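PDB 3L7Y: uncharacterized protein from Streptococcus mutans, which probably acts as a magnesium-dependent phosphatase of the haloacid dehalogenase-like hydrolase family. Local coordinates for residues A[38-43]-A[248-253]. Numbering follows the deposited sequence.
With MG (magnesium ion), chain B.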
ATOM      1  N   LYS A  38       9.596 -17.139  -7.771  1.00 22.39           N
ATOM      2  CA  LYS A  38       8.302 -17.508  -8.356  1.00 20.13           C
ATOM      3  C   LYS A  38       7.237 -16.412  -8.229  1.00 18.78           C
ATOM      4  O   LYS A  38       6.260 -16.384  -8.977  1.00 25.24           O
ATOM      5  CB  LYS A  38       7.811 -18.830  -7.764  1.00 25.65           C
ATOM      6  CG  LYS A  38       8.758 -19.983  -8.104  1.00 38.94           C
ATOM      7  CD  LYS A  38       8.314 -21.325  -7.551  1.00 45.07           C
ATOM      8  CE  LYS A  38       9.424 -22.366  -7.748  1.00 46.43           C
ATOM      9  NZ  LYS A  38       8.955 -23.756  -7.490  1.00 42.75           N
ATOM     10  N   VAL A  39       7.419 -15.513  -7.275  1.00 15.50           N
ATOM     11  CA  VAL A  39       6.563 -14.337  -7.193  1.00 15.81           C
ATOM     12  C   VAL A  39       7.410 -13.104  -6.944  1.00 19.13           C
ATOM     13  O   VAL A  39       8.388 -13.147  -6.188  1.00 15.84           O
ATOM     14  CB  VAL A  39       5.361 -14.511  -6.202  1.00 19.88           C
ATOM     15  CG1 VAL A  39       5.506 -15.763  -5.357  1.00 24.07           C
ATOM     16  CG2 VAL A  39       5.115 -13.249  -5.372  1.00 16.52           C
ATOM     17  N   ILE A  40       7.076 -12.034  -7.658  1.00 11.79           N
ATOM     18  CA  ILE A  40       7.761 -10.760  -7.536  1.00 11.63           C
ATOM     19  C   ILE A  40       6.717  -9.740  -7.095  1.00 16.68           C
ATOM     20  O   ILE A  40       5.696  -9.563  -7.758  1.00 14.79           O
ATOM     21  CB  ILE A  40       8.347 -10.311  -8.878  1.00 12.63           C
ATOM     22  CG1 ILE A  40       9.375 -11.327  -9.400  1.00 17.75           C
ATOM     23  CG2 ILE A  40       8.973  -8.907  -8.762  1.00 14.44           C
ATOM     24  CD1 ILE A  40       9.967 -10.942 -10.736  1.00 17.29           C
ATOM     25  N   ALA A  41       6.973  -9.073  -5.979  1.00 16.94           N
ATOM     26  CA  ALA A  41       6.010  -8.141  -5.406  1.00 12.68           C
ATOM     27  C   ALA A  41       6.657  -6.792  -5.267  1.00 10.63           C
ATOM     28  O   ALA A  41       7.761  -6.684  -4.759  1.00 15.82           O
ATOM     29  CB  ALA A  41       5.539  -8.644  -4.030  1.00 10.36           C
ATOM     30  N   THR A  42       5.983  -5.749  -5.715  1.00 14.61           N
ATOM     31  CA  THR A  42       6.571  -4.431  -5.570  1.00 12.61           C
ATOM     32  C   THR A  42       5.635  -3.375  -5.018  1.00 16.02           C
ATOM     33  O   THR A  42       4.462  -3.270  -5.406  1.00 14.70           O
ATOM     34  CB  THR A  42       7.118  -3.912  -6.896  1.00 11.08           C
ATOM     35  OG1 THR A  42       7.837  -2.697  -6.664  1.00 15.04           O
ATOM     36  CG2 THR A  42       5.975  -3.638  -7.861  1.00 11.38           C
ATOM     37  N   ASP A  43       6.177  -2.566  -4.122  1.00 17.12           N
ATOM     38  CA  ASP A  43       5.522  -1.329  -3.750  1.00 15.86           C
ATOM     39  C   ASP A  43       5.447  -0.421  -4.988  1.00 16.07           C
ATOM     40  O   ASP A  43       6.193  -0.630  -5.953  1.00 10.78           O
ATOM     41  CB  ASP A  43       6.315  -0.659  -2.645  1.00 16.86           C
ATOM     42  CG  ASP A  43       5.713   0.640  -2.221  1.00 22.11           C
ATOM     43  OD1 ASP A  43       4.466   0.751  -2.264  1.00 17.15           O
ATOM     44  OD2 ASP A  43       6.486   1.547  -1.869  1.00 22.43           O
ATOM     45  N   MET A 248      10.495 -12.508  -4.165  1.00 14.98           N
ATOM     46  CA  MET A 248      11.300 -11.312  -4.333  1.00 14.99           C
ATOM     47  C   MET A 248      10.365 -10.117  -4.149  1.00 12.53           C
ATOM     48  O   MET A 248       9.266 -10.114  -4.700  1.00 10.73           O
ATOM     49  CB  MET A 248      11.938 -11.287  -5.726  1.00 12.39           C
ATOM     50  CG  MET A 248      12.591  -9.960  -6.107  1.00 11.24           C
ATOM     51  SD  MET A 248      13.114  -9.927  -7.847  1.00 16.47           S
ATOM     52  CE  MET A 248      14.605 -10.915  -7.729  1.00 19.97           C
ATOM     53  N   ALA A 249      10.794  -9.119  -3.379  1.00 12.53           N
ATOM     54  CA  ALA A 249       9.936  -7.991  -3.023  1.00 18.31           C
ATOM     55  C   ALA A 249      10.713  -6.686  -2.904  1.00 17.10           C
ATOM     56  O   ALA A 249      11.847  -6.681  -2.421  1.00 11.53           O
ATOM     57  CB  ALA A 249       9.208  -8.284  -1.722  1.00 24.93           C
ATOM     58  N   PHE A 250      10.092  -5.588  -3.341  1.00 10.12           N
ATOM     59  CA  PHE A 250      10.694  -4.252  -3.326  1.00 13.18           C
ATOM     60  C   PHE A 250       9.865  -3.268  -2.502  1.00 14.95           C
ATOM     61  O   PHE A 250       8.658  -3.273  -2.601  1.00 13.30           O
ATOM     62  CB  PHE A 250      10.779  -3.696  -4.752  1.00 13.96           C
ATOM     63  CG  PHE A 250      11.575  -4.557  -5.698  1.00 10.87           C
ATOM     64  CD1 PHE A 250      10.970  -5.613  -6.356  1.00 11.06           C
ATOM     65  CD2 PHE A 250      12.920  -4.297  -5.922  1.00 11.02           C
ATOM     66  CE1 PHE A 250      11.679  -6.411  -7.228  1.00 11.53           C
ATOM     67  CE2 PHE A 250      13.656  -5.088  -6.800  1.00 11.34           C
ATOM     68  CZ  PHE A 250      13.038  -6.152  -7.449  1.00 13.89           C
ATOM     69  N   GLY A 251      10.510  -2.403  -1.723  1.00  9.68           N
ATOM     70  CA  GLY A 251       9.793  -1.405  -0.946  1.00  9.45           C
ATOM     71  C   GLY A 251      10.682  -0.221  -0.612  1.00 21.43           C
ATOM     72  O   GLY A 251      11.909  -0.286  -0.786  1.00 16.20           O
ATOM     73  N   ASP A 252      10.065   0.866  -0.149  1.00  9.33           N
ATOM     74  CA  ASP A 252      10.805   2.042   0.281  1.00 12.55           C
ATOM     75  C   ASP A 252      10.205   2.652   1.542  1.00 17.46           C
ATOM     76  O   ASP A 252      10.677   3.688   1.997  1.00 18.95           O
ATOM     77  CB  ASP A 252      10.863   3.112  -0.816  1.00 11.73           C
ATOM     78  CG  ASP A 252       9.596   3.962  -0.876  1.00 23.02           C
ATOM     79  OD1 ASP A 252       9.688   5.174  -1.165  1.00 21.79           O
ATOM     80  OD2 ASP A 252       8.504   3.416  -0.637  1.00 16.22           O
ATOM     81  N   GLY A 253       9.190   2.007   2.118  1.00 14.59           N
ATOM     82  CA  GLY A 253       8.440   2.624   3.208  1.00 14.87           C
ATOM     83  C   GLY A 253       8.136   1.773   4.434  1.00 15.80           C
ATOM     84  O   GLY A 253       8.240   0.553   4.398  1.00 12.81           O
TER
HETATM   85 MG    MG B 271       6.202   3.786  -0.936  1.00  9.48          MG
HETATM   86  O   HOH W   1       3.669   3.860  -1.371  1.00 43.01           O
HETATM   87  O   HOH W   2       7.189   6.027  -0.561  1.00 25.16           O
HETATM   88  O   HOH W   3       5.327   5.095   0.995  1.00 38.92           O
HETATM   89  O   HOH W   4       5.590   2.189   0.834  1.00 16.37           O
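Asp43 and Asp252 share a magnesium ion just past the ends of two neighbouring parallel strands, 39-42 and 247-251. The side chain of Asp43 runs outward from CB, which lies 3.5 Å from Phe250 O with Gly251 CA next to it. With CG anti to the backbone N (chi1 179°), the carboxylate continues past the strand end toward the metal; CG comes within 3.4 Å of the magnesium without binding it. There the two oxygens divide the work: Asp43 OD2 binds the magnesium at 2.4 Å and also takes a hydrogen bond from Thr47, while OD1 forms a salt bridge with Lys229 and receives only a weak bond from a metal-bound water. Asp252 reaches the ion from the loop that follows the other strand, its OD2 likewise at 2.4 Å. This brings the two OD2 atoms of Asp43 and Asp252 within 3.0 Å of each other, a closeness the shared cation makes tolerable, and the carboxylate planes are turned 33° apart. Asp252 OD1 accepts a hydrogen bond from another metal-bound water; four waters and the backbone O of Asp45 complete the coordination.

Behind the metal, four backbone hydrogen bonds lock the strands in register. The last, Asp43 N to Phe250 O, anchors Asp43 itself, with a nearly straight N-H...O angle of 172°. On the face carrying Ile40, Thr42, Met248 and Phe250, the Ile40 CG2 methyl meets the edge of the phenyl ring in its plane, 4.0 Å from Phe250 CE1. Thr42 OG1 lies 3.6 Å from Phe250 CB and donates to Asp43 O, and helix 291-301 packs against Thr42, Met248 and Phe250. Adjacent parallel strands that deliver acidic residues from their C-terminal ends to one magnesium are the hallmark of the Rossmann-like core and active site of haloacid dehalogenase-like hydrolases.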